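Local coordinates for sortase-like protein (PDB 3RE9) that is a class C sortase, a transpeptidase that probably joins pilin subunits to one another during pilus assembly on the surface of Streptococcus suis, at residues A124-Q129 with H170-V175. Sequence-based numbering, arbitrary orientation.
Sequences AYEVDQ and HRIPYV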
# COMPACT_ATOMS: atom_id res chain seq x y z
N ALA A 124 0.69 1.24 -12.00
CA ALA A 124 1.24 2.58 -12.06
C ALA A 124 0.30 3.56 -11.36
O ALA A 124 -0.90 3.54 -11.61
CB ALA A 124 1.45 2.99 -13.51
N TYR A 125 0.84 4.39 -10.48
CA TYR A 125 0.06 5.43 -9.78
C TYR A 125 0.75 6.76 -9.98
O TYR A 125 1.98 6.82 -10.00
CB TYR A 125 -0.13 5.12 -8.27
CG TYR A 125 -0.99 3.90 -8.04
CD1 TYR A 125 -0.44 2.62 -8.13
CD2 TYR A 125 -2.34 4.02 -7.76
CE1 TYR A 125 -1.20 1.50 -7.94
CE2 TYR A 125 -3.13 2.90 -7.57
CZ TYR A 125 -2.55 1.63 -7.67
OH TYR A 125 -3.31 0.48 -7.50
N GLU A 126 -0.06 7.81 -10.16
CA GLU A 126 0.44 9.17 -10.29
C GLU A 126 0.13 9.96 -9.03
O GLU A 126 -1.05 10.13 -8.67
CB GLU A 126 -0.21 9.83 -11.51
CG GLU A 126 0.36 11.21 -11.90
CD GLU A 126 -0.31 11.77 -13.15
OE1 GLU A 126 -0.13 11.17 -14.24
OE2 GLU A 126 -1.01 12.80 -13.03
N VAL A 127 1.17 10.47 -8.38
CA VAL A 127 1.00 11.30 -7.17
C VAL A 127 0.08 12.51 -7.39
O VAL A 127 0.41 13.41 -8.20
CB VAL A 127 2.36 11.75 -6.57
CG1 VAL A 127 2.15 12.65 -5.35
CG2 VAL A 127 3.22 10.53 -6.23
N ASP A 128 -1.06 12.52 -6.68
CA ASP A 128 -2.04 13.62 -6.77
C ASP A 128 -2.29 14.40 -5.46
O ASP A 128 -3.06 15.37 -5.47
CB ASP A 128 -3.36 13.11 -7.35
CG ASP A 128 -4.15 12.24 -6.38
OD1 ASP A 128 -3.60 11.84 -5.33
OD2 ASP A 128 -5.34 11.94 -6.67
N GLN A 129 -1.66 13.96 -4.34
CA GLN A 129 -1.84 14.56 -3.01
C GLN A 129 -0.76 14.14 -2.00
O GLN A 129 -0.47 12.96 -1.85
CB GLN A 129 -3.22 14.24 -2.47
CG GLN A 129 -3.46 14.67 -1.05
CD GLN A 129 -4.86 14.34 -0.59
OE1 GLN A 129 -5.83 14.87 -1.14
NE2 GLN A 129 -4.99 13.44 0.39
N HIS A 170 -3.27 8.23 -7.77
CA HIS A 170 -4.43 7.54 -8.38
C HIS A 170 -3.91 6.58 -9.46
O HIS A 170 -2.84 6.79 -10.03
CB HIS A 170 -5.46 8.52 -8.98
CG HIS A 170 -4.90 9.40 -10.07
ND1 HIS A 170 -4.38 10.66 -9.82
CD2 HIS A 170 -4.77 9.20 -11.40
CE1 HIS A 170 -3.94 11.19 -10.95
NE2 HIS A 170 -4.17 10.32 -11.93
N ARG A 171 -4.64 5.50 -9.72
CA ARG A 171 -4.22 4.54 -10.73
C ARG A 171 -4.15 5.20 -12.10
O ARG A 171 -5.03 5.96 -12.47
CB ARG A 171 -5.20 3.38 -10.76
CG ARG A 171 -4.87 2.28 -11.73
CD ARG A 171 -3.80 1.34 -11.19
NE ARG A 171 -3.65 0.23 -12.14
CZ ARG A 171 -4.41 -0.86 -12.16
NH1 ARG A 171 -5.35 -1.04 -11.24
NH2 ARG A 171 -4.21 -1.79 -13.07
N ILE A 172 -3.08 4.96 -12.84
CA ILE A 172 -3.00 5.39 -14.23
C ILE A 172 -2.69 4.16 -15.11
O ILE A 172 -2.20 3.13 -14.60
CB ILE A 172 -2.00 6.59 -14.45
CG1 ILE A 172 -0.60 6.26 -13.95
CG2 ILE A 172 -2.50 7.83 -13.73
CD1 ILE A 172 0.54 6.97 -14.71
N PRO A 173 -3.04 4.22 -16.42
CA PRO A 173 -2.68 3.12 -17.30
C PRO A 173 -1.17 2.85 -17.36
O PRO A 173 -0.35 3.79 -17.31
CB PRO A 173 -3.20 3.59 -18.66
CG PRO A 173 -4.30 4.49 -18.32
CD PRO A 173 -3.80 5.24 -17.16
N TYR A 174 -0.83 1.57 -17.44
CA TYR A 174 0.54 1.15 -17.58
C TYR A 174 0.77 0.53 -18.96
O TYR A 174 0.26 -0.55 -19.28
CB TYR A 174 0.93 0.18 -16.48
CG TYR A 174 2.31 -0.38 -16.64
CD1 TYR A 174 3.42 0.38 -16.31
CD2 TYR A 174 2.50 -1.66 -17.12
CE1 TYR A 174 4.69 -0.12 -16.47
CE2 TYR A 174 3.76 -2.18 -17.28
CZ TYR A 174 4.85 -1.41 -16.95
OH TYR A 174 6.10 -1.94 -17.10
N VAL A 175 1.52 1.24 -19.79
CA VAL A 175 1.84 0.76 -21.11
C VAL A 175 3.25 0.23 -20.99
O VAL A 175 4.18 0.98 -20.70
CB VAL A 175 1.71 1.87 -22.22
CG1 VAL A 175 1.84 1.27 -23.61
CG2 VAL A 175 0.39 2.63 -22.11
O HOH W 1 -1.38 0.59 -13.85
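Antiparallel pairing of strands 122-133 and 163-172 in the sortase beta fold brings Tyr125 opposite Arg171 and Glu126 opposite His170. Around the non-hydrogen-bonded pair Tyr125-Arg171, Glu126 N donates to His170 O (3.0 Å, in the carbonyl plane) and Ile172 N gives an almost straight bond to Ala124 O (2.9 Å). The bond from His170 N to Glu126 O is more bent, its donor lying above the carbonyl plane. Next to this pair, strand 122-133 carries a classic beta bulge, with Asp128 and Gln129 set against the single residue Arg168.

On one face of the sheet, Arg171 lays CD over the Tyr125 ring, 4.2 Å from its centroid, in a CH-pi contact. Its CG is anti to the backbone N (chi1 -178°), and a bend at chi2 carries the chain across the ring. Asp148 binds both polar ends, accepting a hydrogen bond from Tyr125 OH and forming a salt bridge with Arg171 NH1. A water accepts from Arg171 NE and Ala124 N and donates to Ile172 O, bridging the two strands beside the Tyr125-Arg171 pair.

The other face carries Glu126, His170 and Ile172. Glu126 CB sits over the His170 imidazole, 4.3 Å from the centroid, while Ile172 CG2 touches the same CB at 3.8 Å. Asp128 approaches the imidazole edge, but its OD2 stays 3.5 Å from His170 ND1, not hydrogen-bonded; the salt bridge of Asp128 OD1 goes to Arg168. Farther along, Ala124 CB packs on Ile172 CG1 and Tyr174 CB.

Asp148 thus holds the far ends of Tyr125 and Arg171 together, while on the other face Glu126 and Asp128 could favour a protonated His170, an effect that the salt bridge of Asp128 to Arg168 would partly offset.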